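Local coordinates for protein putative tryptophan halogenase (PDB 6Y1W) that probably halogenates an aromatic substrate with the help of a flavin cofactor, as other flavin-dependent halogenases do, at residues D76-M81 against R497-A502; A152-G157 against A487-H492; I388-I393 against P416-H421; L425-G430 against V455-H460. All blocks are in the same frame, centred on the assembly; numbering follows the deposited sequence.

In the fold
Of the four contacts, contact 3 is buried and contact 2 lies nearest the surface, while contacts 1 and 4 are partly buried. Contact 3 joins helices 371-397 and 417-429 through apolar packing and a serine-aspartate hydrogen bond, the aspartate also paired with an arginine. Contact 4 uses the other end of helix 417-429 against a loop, relies on carbonyl oxygens and arginines, and borders the second subunit. Contacts 1 and 2 have centres about 15 Å apart, where the chain beyond helix 468-486 returns to much earlier segments. Contact 1 mixes a hydrogen bond with apolar packing, whereas contact 2 is almost purely apolar. His153, from contact 2, bonds to Glu77 of contact 1 and links the pair.

Contact 1 (D76-M81 against R497-A502); sequences DEAQFM and RRYCPA
The polar part of this contact centres on Tyr499 and Glu77. Glu77 OE1 accepts from Tyr499 OH at 2.6 Å through its anti lone pair, and the two side chains cross at about a right angle. The same OE1 also accepts from His153, while OE2 receives the hydroxyls of Tyr161 and Tyr163, so several donors grip both oxygens and fix the carboxylate's rotation. A water extends the network: it donates to Tyr499 OH and to Asp76 OD1 and accepts from Ala78 N at 2.9 Å.

Apolar packing fills the rest. Ala78 CB sits over one face of the Tyr499 ring, 4.1 Å from its centroid, in a CH-pi contact, and Met81 SD lies at the ring edge, 4.3 Å from Tyr499 CE2. Met81 CB meets Cys500 CB at 3.8 Å, and with chi3 turned to 72° the Met81 methyl CE comes to 3.9 Å from Cys500 SG.

Asp76 is the N-cap of helix 77-83, its OD2 accepting from Gln79 N at 2.9 Å. The arrangement is thus a capped helix start packed against the C-terminal end of helix 492-499, with Met81 about 8 Å, side chain to side chain, from Lys89, the predicted active-site lysine.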
loop_
_atom_site.group_PDB
_atom_site.type_symbol
_atom_site.label_atom_id
_atom_site.label_comp_id
_atom_site.label_asym_id
_atom_site.label_seq_id
_atom_site.Cartn_x
_atom_site.Cartn_y
_atom_site.Cartn_z
ATOM N N ASP A 76 16.213 -13.094 19.450
ATOM C CA ASP A 76 16.458 -12.023 20.410
ATOM C C ASP A 76 17.476 -11.031 19.866
ATOM O O ASP A 76 18.589 -11.418 19.483
ATOM C CB ASP A 76 16.980 -12.623 21.731
ATOM C CG ASP A 76 17.284 -11.559 22.758
ATOM O OD1 ASP A 76 16.319 -10.964 23.299
ATOM O OD2 ASP A 76 18.476 -11.265 22.996
ATOM N N GLU A 77 17.124 -9.744 19.901
ATOM C CA GLU A 77 17.968 -8.731 19.261
ATOM C C GLU A 77 19.342 -8.627 19.914
ATOM O O GLU A 77 20.368 -8.652 19.219
ATOM C CB GLU A 77 17.271 -7.382 19.287
ATOM C CG GLU A 77 18.141 -6.300 18.683
ATOM C CD GLU A 77 17.465 -4.948 18.708
ATOM O OE1 GLU A 77 17.390 -4.354 19.802
ATOM O OE2 GLU A 77 16.970 -4.519 17.624
ATOM N N ALA A 78 19.406 -8.553 21.258
ATOM C CA ALA A 78 20.718 -8.402 21.888
ATOM C C ALA A 78 21.617 -9.621 21.630
ATOM O O ALA A 78 22.825 -9.465 21.419
ATOM C CB ALA A 78 20.562 -8.123 23.395
ATOM N N GLN A 79 21.050 -10.837 21.628
ATOM C CA GLN A 79 21.845 -12.037 21.374
ATOM C C GLN A 79 22.372 -12.050 19.947
ATOM O O GLN A 79 23.563 -12.303 19.705
ATOM C CB GLN A 79 20.974 -13.263 21.663
ATOM C CG GLN A 79 21.512 -14.608 21.310
ATOM C CD GLN A 79 20.373 -15.639 21.349
ATOM O OE1 GLN A 79 20.226 -16.458 20.449
ATOM N NE2 GLN A 79 19.532 -15.550 22.378
ATOM N N PHE A 80 21.491 -11.726 18.990
ATOM C CA PHE A 80 21.893 -11.624 17.592
ATOM C C PHE A 80 23.004 -10.580 17.408
ATOM O O PHE A 80 23.984 -10.829 16.705
ATOM C CB PHE A 80 20.643 -11.284 16.752
ATOM C CG PHE A 80 20.922 -10.335 15.616
ATOM C CD1 PHE A 80 21.706 -10.757 14.523
ATOM C CD2 PHE A 80 20.427 -9.041 15.639
ATOM C CE1 PHE A 80 21.992 -9.887 13.475
ATOM C CE2 PHE A 80 20.709 -8.157 14.588
ATOM C CZ PHE A 80 21.497 -8.569 13.539
ATOM N N MET A 81 22.862 -9.392 18.030
ATOM C CA MET A 81 23.851 -8.329 17.822
ATOM C C MET A 81 25.208 -8.698 18.424
ATOM O O MET A 81 26.264 -8.486 17.805
ATOM C CB MET A 81 23.335 -7.022 18.420
ATOM C CG MET A 81 22.183 -6.416 17.615
ATOM S SD MET A 81 21.735 -4.769 18.193
ATOM C CE MET A 81 23.153 -3.776 17.609
ATOM N N ARG A 497 27.837 -1.234 24.994
ATOM C CA ARG A 497 28.498 -1.921 26.100
ATOM C C ARG A 497 27.488 -2.500 27.082
ATOM O O ARG A 497 27.730 -3.566 27.670
ATOM C CB ARG A 497 29.417 -0.955 26.826
ATOM C CG ARG A 497 30.827 -0.945 26.268
ATOM C CD ARG A 497 31.787 -0.252 27.225
ATOM N NE ARG A 497 31.626 1.200 27.202
ATOM C CZ ARG A 497 32.229 1.997 26.326
ATOM N NH1 ARG A 497 33.027 1.471 25.400
ATOM N NH2 ARG A 497 32.033 3.313 26.377
ATOM N N ARG A 498 26.371 -1.799 27.304
ATOM C CA ARG A 498 25.363 -2.286 28.246
ATOM C C ARG A 498 24.355 -3.243 27.625
ATOM O O ARG A 498 23.817 -4.111 28.330
ATOM C CB ARG A 498 24.582 -1.113 28.862
ATOM C CG ARG A 498 25.439 0.001 29.419
ATOM C CD ARG A 498 24.615 0.980 30.267
ATOM N NE ARG A 498 23.539 1.634 29.518
ATOM C CZ ARG A 498 23.414 2.955 29.386
ATOM N NH1 ARG A 498 22.403 3.466 28.689
ATOM N NH2 ARG A 498 24.300 3.770 29.950
ATOM N N TYR A 499 24.082 -3.136 26.326
ATOM C CA TYR A 499 22.953 -3.852 25.739
ATOM C C TYR A 499 23.369 -5.112 24.994
ATOM O O TYR A 499 22.701 -6.140 25.100
ATOM C CB TYR A 499 22.203 -2.923 24.776
ATOM C CG TYR A 499 20.987 -3.546 24.111
ATOM C CD1 TYR A 499 19.808 -3.772 24.825
ATOM C CD2 TYR A 499 21.014 -3.888 22.744
ATOM C CE1 TYR A 499 18.702 -4.345 24.206
ATOM C CE2 TYR A 499 19.929 -4.435 22.124
ATOM C CZ TYR A 499 18.765 -4.671 22.839
ATOM O OH TYR A 499 17.676 -5.205 22.210
ATOM N N CYS A 500 24.467 -5.056 24.255
ATOM C CA CYS A 500 24.798 -6.170 23.398
ATOM C C CYS A 500 26.293 -6.268 23.166
ATOM O O CYS A 500 26.715 -6.406 22.021
ATOM C CB CYS A 500 24.031 -6.027 22.068
ATOM S SG CYS A 500 24.397 -4.487 21.184
ATOM N N PRO A 501 27.126 -6.239 24.213
ATOM C CA PRO A 501 28.582 -6.269 23.996
ATOM C C PRO A 501 29.058 -7.565 23.348
ATOM O O PRO A 501 28.714 -8.682 23.775
ATOM C CB PRO A 501 29.155 -6.090 25.415
ATOM C CG PRO A 501 28.089 -6.581 26.309
ATOM C CD PRO A 501 26.793 -6.153 25.654
ATOM N N ALA A 502 29.811 -7.408 22.240
ATOM C CA ALA A 502 30.460 -8.490 21.522
ATOM C C ALA A 502 31.902 -8.603 21.998
ATOM O O ALA A 502 32.541 -7.588 22.276
ATOM C CB ALA A 502 30.471 -8.246 20.004
HETATM O O HOH W 1 17.132 -8.274 23.085
#

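Contact 2 (A152-G157 against A487-H492); sequences AHLPNG and ARLPPH
Leu154 and Leu489 adopt the same first torsion, with CG anti to the carbonyl carbon and beside the backbone N (chi1 -75° and -57°), and their side chains cross at about a right angle where the CD2 methyls meet. Those two methyls are 4.2 Å apart. In Arg488 a chi3 of 32° sets NE off a staggered value; the guanidinium meets Leu154 obliquely, with Arg488 NH1 3.6 Å from Leu154 CD2. One leucine methyl therefore touches both a neighbouring methyl and a charged group.

Ala152 makes the other half of the contact. Its CB rests on the proline ring that follows Leu489, 3.6 Å from Pro490 CD, and lies 4.2 Å from Leu489 CD2. The same leucine methyl also covers the alanine backbone, with Leu489 CD2 3.9 Å from Ala152 N. No hydrogen bond links the two segments, and the buried carbonyl oxygen of Ala152 has no partner in the model. In this extended run Ala152 and Leu154 point their CB atoms toward the other segment, whereas His153 between them points away and reaches Glu77.

Plain packing of two loops results, far from the annotated sites. Segment 152-157 lies between helix 141-148 and strand 162-166; segment 487-492 joins helix 468-486 to helix 492-499, with Pro491 as N-cap of the latter. Phe495 of that helix packs against both Ala152 and Pro490, and backbone hydrogen bonds link Pro490 with Phe151 and His492 with Gly149, just before segment 152-157.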
loop_
_atom_site.group_PDB
_atom_site.type_symbol
_atom_site.label_atom_id
_atom_site.label_comp_id
_atom_site.label_asym_id
_atom_site.label_seq_id
_atom_site.Cartn_x
_atom_site.Cartn_y
_atom_site.Cartn_z
ATOM N N ALA A 152 19.565 4.918 21.765
ATOM C CA ALA A 152 18.918 3.933 22.639
ATOM C C ALA A 152 17.517 3.690 22.089
ATOM O O ALA A 152 17.021 4.482 21.299
ATOM C CB ALA A 152 18.881 4.431 24.101
ATOM N N HIS A 153 16.882 2.572 22.484
ATOM C CA HIS A 153 15.494 2.366 22.080
ATOM C C HIS A 153 14.599 3.380 22.779
ATOM O O HIS A 153 14.858 3.778 23.914
ATOM C CB HIS A 153 14.976 0.966 22.437
ATOM C CG HIS A 153 15.810 -0.146 21.903
ATOM N ND1 HIS A 153 16.882 -0.663 22.596
ATOM C CD2 HIS A 153 15.739 -0.834 20.745
ATOM C CE1 HIS A 153 17.431 -1.636 21.890
ATOM N NE2 HIS A 153 16.763 -1.754 20.755
ATOM N N LEU A 154 13.530 3.765 22.102
ATOM C CA LEU A 154 12.534 4.622 22.739
ATOM C C LEU A 154 11.194 3.911 22.833
ATOM O O LEU A 154 10.901 3.027 22.024
ATOM C CB LEU A 154 12.368 5.934 21.963
ATOM C CG LEU A 154 13.510 6.930 22.160
ATOM C CD1 LEU A 154 13.358 8.151 21.232
ATOM C CD2 LEU A 154 13.552 7.345 23.637
ATOM N N PRO A 155 10.347 4.288 23.799
ATOM C CA PRO A 155 9.052 3.610 23.945
ATOM C C PRO A 155 8.240 3.640 22.658
ATOM O O PRO A 155 8.313 4.588 21.872
ATOM C CB PRO A 155 8.357 4.411 25.054
ATOM C CG PRO A 155 9.465 5.006 25.841
ATOM C CD PRO A 155 10.571 5.292 24.856
ATOM N N ASN A 156 7.471 2.562 22.447
ATOM C CA ASN A 156 6.548 2.438 21.312
ATOM C C ASN A 156 7.264 2.653 19.983
ATOM O O ASN A 156 6.769 3.365 19.104
ATOM C CB ASN A 156 5.366 3.403 21.443
ATOM C CG ASN A 156 4.665 3.288 22.782
ATOM O OD1 ASN A 156 4.317 4.296 23.403
ATOM N ND2 ASN A 156 4.463 2.057 23.242
ATOM N N GLY A 157 8.439 2.044 19.848
ATOM C CA GLY A 157 9.219 2.191 18.618
ATOM C C GLY A 157 9.485 3.626 18.221
ATOM O O GLY A 157 9.407 3.965 17.031
ATOM N N ALA A 487 18.689 14.617 23.766
ATOM C CA ALA A 487 19.497 14.785 24.977
ATOM C C ALA A 487 19.348 13.624 25.958
ATOM O O ALA A 487 20.179 13.486 26.860
ATOM C CB ALA A 487 19.118 16.093 25.683
ATOM N N ARG A 488 18.303 12.819 25.830
ATOM C CA ARG A 488 18.076 11.646 26.665
ATOM C C ARG A 488 18.727 10.381 26.113
ATOM O O ARG A 488 18.680 9.339 26.778
ATOM C CB ARG A 488 16.585 11.385 26.836
ATOM C CG ARG A 488 15.818 12.533 27.440
ATOM C CD ARG A 488 14.329 12.369 27.172
ATOM N NE ARG A 488 13.938 10.966 27.133
ATOM C CZ ARG A 488 12.845 10.504 26.536
ATOM N NH1 ARG A 488 12.577 9.203 26.567
ATOM N NH2 ARG A 488 12.028 11.336 25.896
ATOM N N LEU A 489 19.350 10.453 24.945
ATOM C CA LEU A 489 19.954 9.252 24.370
ATOM C C LEU A 489 21.442 9.190 24.709
ATOM O O LEU A 489 22.131 10.214 24.646
ATOM C CB LEU A 489 19.775 9.249 22.842
ATOM C CG LEU A 489 18.334 9.344 22.347
ATOM C CD1 LEU A 489 18.435 9.451 20.832
ATOM C CD2 LEU A 489 17.544 8.145 22.768
ATOM N N PRO A 490 21.988 8.036 25.110
ATOM C CA PRO A 490 23.417 7.965 25.474
ATOM C C PRO A 490 24.304 7.865 24.251
ATOM O O PRO A 490 23.814 7.532 23.151
ATOM C CB PRO A 490 23.506 6.674 26.297
ATOM C CG PRO A 490 22.457 5.785 25.651
ATOM C CD PRO A 490 21.309 6.743 25.300
ATOM N N PRO A 491 25.604 8.077 24.415
ATOM C CA PRO A 491 26.557 7.744 23.344
ATOM C C PRO A 491 26.402 6.288 22.900
ATOM O O PRO A 491 26.170 5.390 23.712
ATOM C CB PRO A 491 27.929 7.996 23.990
ATOM C CG PRO A 491 27.631 8.946 25.145
ATOM C CD PRO A 491 26.276 8.574 25.639
ATOM N N HIS A 492 26.520 6.071 21.576
ATOM C CA HIS A 492 26.347 4.741 20.973
ATOM C C HIS A 492 27.166 3.678 21.701
ATOM O O HIS A 492 26.681 2.573 21.978
ATOM C CB HIS A 492 26.787 4.829 19.507
ATOM C CG HIS A 492 26.421 3.641 18.661
ATOM N ND1 HIS A 492 26.963 3.459 17.404
ATOM C CD2 HIS A 492 25.542 2.629 18.846
ATOM C CE1 HIS A 492 26.466 2.351 16.875
ATOM N NE2 HIS A 492 25.583 1.842 17.714
#

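Contact 3 (I388-I393 against P416-H421); sequences IRDFVI and PDSLRH
Asp390 and Leu419 bring helices 371-397 and 417-429 together, their CA atoms 5.6 Å apart; the axes of the two short helical segments approach to 9.6 Å and cross at -61°. The Asp390 and Leu419 side chains run antiparallel alongside one another, and Leu419 CD2 reaches the Asp390 backbone O at 3.7 Å.

Asp390 is the polar centre, its CG anti to the carbonyl carbon and beside the backbone N (chi1 -76°). The hydrogen bond across the helices runs from Ser418 OG to Asp390 OD2, modelled as very short at 2.5 Å, a length best treated with caution. Asp390 OD1 forms a salt bridge with Arg389, its neighbour on helix 371-397: NE and NH2 both donate to this one atom, from the same face of the carboxylate, with Arg389 NH2 to Asp390 OD1 at 2.8 Å. A water accepts from Arg389 NH2 and donates to Ser418 OG, closing the circuit. Pro416 CG lies over one face of the same guanidinium. With the start of helix 417-429 close by, the helix dipole would tend to stabilise negative charge on Asp390.

Beside this group the packing is apolar. Ile393 and Pro416 meet tip to tip, Ile393 CD1 to Pro416 CG at 3.9 Å, and Ile393 CG2 contacts Leu419 CD2 at 3.6 Å.

Around the crossing, Trp240 makes a cation-pi contact with Arg389, the loop residue Trp243 packs on Ile393 and Pro416, and Trp445 of helix 442-451 packs on Leu419; farther along helix 417-429, His421 bonds to Glu376 of the second subunit.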
loop_
_atom_site.group_PDB
_atom_site.type_symbol
_atom_site.label_atom_id
_atom_site.label_comp_id
_atom_site.label_asym_id
_atom_site.label_seq_id
_atom_site.Cartn_x
_atom_site.Cartn_y
_atom_site.Cartn_z
ATOM N N ILE A 388 12.852 -0.085 -6.007
ATOM C CA ILE A 388 14.157 0.140 -5.393
ATOM C C ILE A 388 15.177 0.571 -6.445
ATOM O O ILE A 388 15.972 1.500 -6.208
ATOM C CB ILE A 388 14.593 -1.122 -4.628
ATOM C CG1 ILE A 388 13.636 -1.358 -3.454
ATOM C CG2 ILE A 388 15.949 -0.989 -4.054
ATOM C CD1 ILE A 388 13.790 -2.831 -2.844
ATOM N N ARG A 389 15.148 -0.071 -7.623
ATOM C CA ARG A 389 16.011 0.321 -8.742
ATOM C C ARG A 389 15.899 1.815 -9.007
ATOM O O ARG A 389 16.923 2.509 -9.144
ATOM C CB ARG A 389 15.640 -0.477 -10.001
ATOM C CG ARG A 389 16.468 -0.052 -11.240
ATOM C CD ARG A 389 15.727 -0.380 -12.515
ATOM N NE ARG A 389 14.521 0.425 -12.601
ATOM C CZ ARG A 389 13.483 0.114 -13.387
ATOM N NH1 ARG A 389 13.574 -0.989 -14.149
ATOM N NH2 ARG A 389 12.390 0.909 -13.424
ATOM N N ASP A 390 14.653 2.332 -9.061
ATOM C CA ASP A 390 14.463 3.746 -9.391
ATOM C C ASP A 390 15.109 4.630 -8.343
ATOM O O ASP A 390 15.651 5.698 -8.664
ATOM C CB ASP A 390 12.975 4.083 -9.515
ATOM C CG ASP A 390 12.360 3.588 -10.824
ATOM O OD1 ASP A 390 13.095 3.023 -11.673
ATOM O OD2 ASP A 390 11.111 3.734 -10.945
ATOM N N PHE A 391 15.042 4.215 -7.076
ATOM C CA PHE A 391 15.608 5.028 -6.013
ATOM C C PHE A 391 17.137 5.032 -6.073
ATOM O O PHE A 391 17.777 6.048 -5.747
ATOM C CB PHE A 391 15.114 4.503 -4.654
ATOM C CG PHE A 391 15.162 5.561 -3.552
ATOM C CD1 PHE A 391 14.075 6.400 -3.345
ATOM C CD2 PHE A 391 16.295 5.699 -2.740
ATOM C CE1 PHE A 391 14.123 7.382 -2.336
ATOM C CE2 PHE A 391 16.346 6.652 -1.747
ATOM C CZ PHE A 391 15.263 7.499 -1.532
ATOM N N VAL A 392 17.740 3.902 -6.463
ATOM C CA VAL A 392 19.182 3.852 -6.654
ATOM C C VAL A 392 19.576 4.751 -7.814
ATOM O O VAL A 392 20.522 5.544 -7.708
ATOM C CB VAL A 392 19.622 2.395 -6.859
ATOM C CG1 VAL A 392 21.117 2.297 -7.294
ATOM C CG2 VAL A 392 19.337 1.567 -5.578
ATOM N N ILE A 393 18.805 4.698 -8.911
ATOM C CA ILE A 393 19.084 5.585 -10.049
ATOM C C ILE A 393 19.000 7.042 -9.643
ATOM O O ILE A 393 19.831 7.875 -10.064
ATOM C CB ILE A 393 18.115 5.290 -11.201
ATOM C CG1 ILE A 393 18.384 3.899 -11.760
ATOM C CG2 ILE A 393 18.338 6.290 -12.347
ATOM C CD1 ILE A 393 17.275 3.393 -12.696
ATOM N N PRO A 416 14.169 5.860 -16.364
ATOM C CA PRO A 416 12.821 5.273 -16.445
ATOM C C PRO A 416 11.749 6.323 -16.225
ATOM O O PRO A 416 11.875 7.206 -15.372
ATOM C CB PRO A 416 12.804 4.225 -15.325
ATOM C CG PRO A 416 14.249 3.912 -15.056
ATOM C CD PRO A 416 14.970 5.237 -15.300
ATOM N N ASP A 417 10.659 6.201 -17.001
ATOM C CA ASP A 417 9.556 7.137 -16.871
ATOM C C ASP A 417 9.010 7.161 -15.450
ATOM O O ASP A 417 8.532 8.209 -14.976
ATOM C CB ASP A 417 8.422 6.730 -17.834
ATOM C CG ASP A 417 8.742 7.066 -19.295
ATOM O OD1 ASP A 417 9.544 7.993 -19.539
ATOM O OD2 ASP A 417 8.176 6.414 -20.193
ATOM N N SER A 418 9.046 6.011 -14.771
ATOM C CA SER A 418 8.532 5.932 -13.403
ATOM C C SER A 418 9.324 6.855 -12.479
ATOM O O SER A 418 8.746 7.525 -11.616
ATOM C CB SER A 418 8.575 4.473 -12.903
ATOM O OG SER A 418 9.860 3.836 -13.075
ATOM N N LEU A 419 10.648 6.923 -12.667
ATOM C CA LEU A 419 11.449 7.827 -11.844
ATOM C C LEU A 419 11.274 9.279 -12.279
ATOM O O LEU A 419 11.201 10.180 -11.440
ATOM C CB LEU A 419 12.938 7.429 -11.894
ATOM C CG LEU A 419 13.863 8.464 -11.239
ATOM C CD1 LEU A 419 13.529 8.568 -9.729
ATOM C CD2 LEU A 419 15.302 8.025 -11.455
ATOM N N ARG A 420 11.238 9.520 -13.596
ATOM C CA ARG A 420 11.061 10.890 -14.070
ATOM C C ARG A 420 9.799 11.508 -13.482
ATOM O O ARG A 420 9.803 12.670 -13.056
ATOM C CB ARG A 420 11.013 10.915 -15.602
ATOM C CG ARG A 420 10.819 12.326 -16.183
ATOM C CD ARG A 420 10.964 12.324 -17.713
ATOM N NE ARG A 420 12.312 11.922 -18.102
ATOM C CZ ARG A 420 13.340 12.766 -18.169
ATOM N NH1 ARG A 420 13.156 14.050 -17.884
ATOM N NH2 ARG A 420 14.548 12.337 -18.518
ATOM N N HIS A 421 8.695 10.755 -13.470
ATOM C CA HIS A 421 7.459 11.297 -12.919
ATOM C C HIS A 421 7.612 11.676 -11.450
ATOM O O HIS A 421 7.159 12.755 -11.029
ATOM C CB HIS A 421 6.312 10.290 -13.102
ATOM C CG HIS A 421 5.034 10.710 -12.427
ATOM N ND1 HIS A 421 4.195 11.675 -12.950
ATOM C CD2 HIS A 421 4.454 10.293 -11.272
ATOM C CE1 HIS A 421 3.157 11.836 -12.144
ATOM N NE2 HIS A 421 3.293 11.012 -11.116
HETATM O O HOH W 2 9.718 1.295 -14.835
#

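Contact 4 (L425-G430 against V455-H460); sequences LFRQSG and VPRHHH
Phe426 carries Pro456 over one face of its ring: Pro456 CG lies 3.9 Å from the ring centroid, offset toward the rim, in a CH-pi contact. Pro456 CB also meets Gly430 CA at 3.8 Å, where the chain leaves the helix with positive phi (72°).

One backbone hydrogen bond joins the segments directly. Arg457 N donates to Arg427 O at 2.8 Å, and the same carbonyl receives a CA-H...O contact from Pro456. One residue on, Gln428 O lies at the edge of the His458 ring, 3.5 Å from His458 CD2.

The long side chains lie around this core. Arg427 and Gln428 are modelled in two conformers, so every side-chain bond they make holds for the one described. In it, Arg427 NH1 donates in its guanidinium plane to Val455 O at 2.6 Å. Gln428 CG is anti to the carbonyl carbon and a chi2 of -53° places CD; Arg457 grips Gln428 OE1 with both NE and NH2, the two chains running alongside in the same sense. Arg427 crosses the face of the Arg457 guanidinium, the planes 42° apart. The approach of Arg427 NH2 to Arg457 NH1 brings two donors of like charge together and is doubtful in detail.

The second subunit meets this surface: Asp370 of the second subunit bonds to Gln428 NE2, in the same conformer, and Gln367 of the second subunit to His458. The arrangement is that of the last turn of helix 417-429, where the Arg427 carbonyl accepts from Arg457 N of a loop segment without regular structure, between helices 442-451 and 468-486, facing the second subunit.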
loop_
_atom_site.group_PDB
_atom_site.type_symbol
_atom_site.label_atom_id
_atom_site.label_comp_id
_atom_site.label_asym_id
_atom_site.label_seq_id
_atom_site.Cartn_x
_atom_site.Cartn_y
_atom_site.Cartn_z
ATOM N N LEU A 425 7.254 15.528 -10.123
ATOM C CA LEU A 425 6.281 15.861 -9.089
ATOM C C LEU A 425 6.921 16.672 -7.971
ATOM O O LEU A 425 6.348 17.651 -7.479
ATOM C CB LEU A 425 5.676 14.567 -8.540
ATOM C CG LEU A 425 4.414 14.681 -7.717
ATOM C CD1 LEU A 425 3.254 15.234 -8.554
ATOM C CD2 LEU A 425 4.097 13.290 -7.183
ATOM N N PHE A 426 8.098 16.258 -7.518
ATOM C CA PHE A 426 8.747 16.986 -6.441
ATOM C C PHE A 426 9.251 18.350 -6.940
ATOM O O PHE A 426 9.097 19.351 -6.249
ATOM C CB PHE A 426 9.899 16.156 -5.858
ATOM C CG PHE A 426 10.417 16.693 -4.558
ATOM C CD1 PHE A 426 9.623 16.675 -3.419
ATOM C CD2 PHE A 426 11.658 17.317 -4.503
ATOM C CE1 PHE A 426 10.094 17.219 -2.188
ATOM C CE2 PHE A 426 12.141 17.858 -3.293
ATOM C CZ PHE A 426 11.344 17.797 -2.131
ATOM N N ARG A 427 9.875 18.383 -8.116
ATOM C CA ARG A 427 10.394 19.645 -8.637
ATOM C C ARG A 427 9.276 20.668 -8.852
ATOM O O ARG A 427 9.470 21.871 -8.625
ATOM C CB ARG A 427 11.167 19.392 -9.933
ATOM C CG ARG A 427 11.477 20.650 -10.738
ATOM C CD ARG A 427 12.467 21.534 -10.014
ATOM N NE ARG A 427 13.130 22.462 -10.929
ATOM C CZ ARG A 427 13.639 23.641 -10.581
ATOM N NH1 ARG A 427 13.582 24.070 -9.327
ATOM N NH2 ARG A 427 14.223 24.397 -11.503
ATOM N N GLN A 428 8.086 20.225 -9.265
ATOM C CA GLN A 428 7.065 21.219 -9.582
ATOM C C GLN A 428 6.318 21.686 -8.340
ATOM O O GLN A 428 6.066 22.884 -8.191
ATOM C CB GLN A 428 6.096 20.659 -10.619
ATOM C CG GLN A 428 6.750 20.465 -11.974
ATOM C CD GLN A 428 7.447 21.714 -12.475
ATOM O OE1 GLN A 428 8.659 21.739 -12.627
ATOM N NE2 GLN A 428 6.677 22.744 -12.753
ATOM N N SER A 429 5.956 20.760 -7.432
ATOM C CA SER A 429 5.031 21.048 -6.352
ATOM C C SER A 429 5.470 20.554 -4.983
ATOM O O SER A 429 4.692 20.656 -4.039
ATOM C CB SER A 429 3.656 20.431 -6.669
ATOM O OG SER A 429 3.796 19.054 -6.983
ATOM N N GLY A 430 6.676 20.002 -4.852
ATOM C CA GLY A 430 7.135 19.505 -3.559
ATOM C C GLY A 430 6.455 18.244 -3.080
ATOM O O GLY A 430 6.558 17.898 -1.901
ATOM N N VAL A 455 14.899 21.376 -6.264
ATOM C CA VAL A 455 14.335 22.503 -5.531
ATOM C C VAL A 455 12.880 22.682 -5.950
ATOM O O VAL A 455 12.622 23.109 -7.080
ATOM C CB VAL A 455 15.122 23.794 -5.798
ATOM C CG1 VAL A 455 14.591 24.894 -4.901
ATOM C CG2 VAL A 455 16.613 23.557 -5.587
ATOM N N PRO A 456 11.914 22.425 -5.073
ATOM C CA PRO A 456 10.503 22.596 -5.450
ATOM C C PRO A 456 10.203 24.027 -5.869
ATOM O O PRO A 456 10.627 24.988 -5.216
ATOM C CB PRO A 456 9.749 22.220 -4.181
ATOM C CG PRO A 456 10.698 21.182 -3.532
ATOM C CD PRO A 456 12.060 21.736 -3.777
ATOM N N ARG A 457 9.488 24.154 -6.981
ATOM C CA ARG A 457 9.081 25.472 -7.471
ATOM C C ARG A 457 7.877 26.027 -6.727
ATOM O O ARG A 457 7.698 27.246 -6.686
ATOM C CB ARG A 457 8.761 25.415 -8.964
ATOM C CG ARG A 457 9.922 25.006 -9.848
ATOM C CD ARG A 457 9.558 25.188 -11.304
ATOM N NE ARG A 457 9.780 23.978 -12.081
ATOM C CZ ARG A 457 10.853 23.775 -12.838
ATOM N NH1 ARG A 457 11.795 24.709 -12.917
ATOM N NH2 ARG A 457 10.980 22.641 -13.515
ATOM N N HIS A 458 7.071 25.154 -6.129
ATOM C CA HIS A 458 5.874 25.513 -5.397
ATOM C C HIS A 458 5.746 24.573 -4.221
ATOM O O HIS A 458 6.451 23.571 -4.135
ATOM C CB HIS A 458 4.629 25.407 -6.293
ATOM C CG HIS A 458 4.673 26.338 -7.458
ATOM N ND1 HIS A 458 4.312 27.667 -7.356
ATOM C CD2 HIS A 458 5.099 26.154 -8.732
ATOM C CE1 HIS A 458 4.488 28.253 -8.531
ATOM N NE2 HIS A 458 4.957 27.357 -9.381
ATOM N N HIS A 459 4.920 24.963 -3.269
ATOM C CA HIS A 459 4.533 24.097 -2.163
ATOM C C HIS A 459 3.019 24.125 -2.010
ATOM O O HIS A 459 2.319 24.929 -2.640
ATOM C CB HIS A 459 5.201 24.535 -0.860
ATOM C CG HIS A 459 4.833 25.924 -0.446
ATOM N ND1 HIS A 459 5.673 27.003 -0.623
ATOM C CD2 HIS A 459 3.717 26.408 0.147
ATOM C CE1 HIS A 459 5.082 28.093 -0.172
ATOM N NE2 HIS A 459 3.893 27.764 0.288
ATOM N N HIS A 460 2.520 23.248 -1.137
ATOM C CA HIS A 460 1.080 23.146 -0.934
ATOM C C HIS A 460 0.551 24.470 -0.388
ATOM O O HIS A 460 1.095 25.003 0.589
ATOM C CB HIS A 460 0.771 22.001 0.034
ATOM C CG HIS A 460 -0.661 21.572 0.039
ATOM N ND1 HIS A 460 -1.683 22.418 0.389
ATOM C CD2 HIS A 460 -1.240 20.372 -0.236
ATOM C CE1 HIS A 460 -2.837 21.772 0.335
ATOM N NE2 HIS A 460 -2.594 20.528 -0.043
#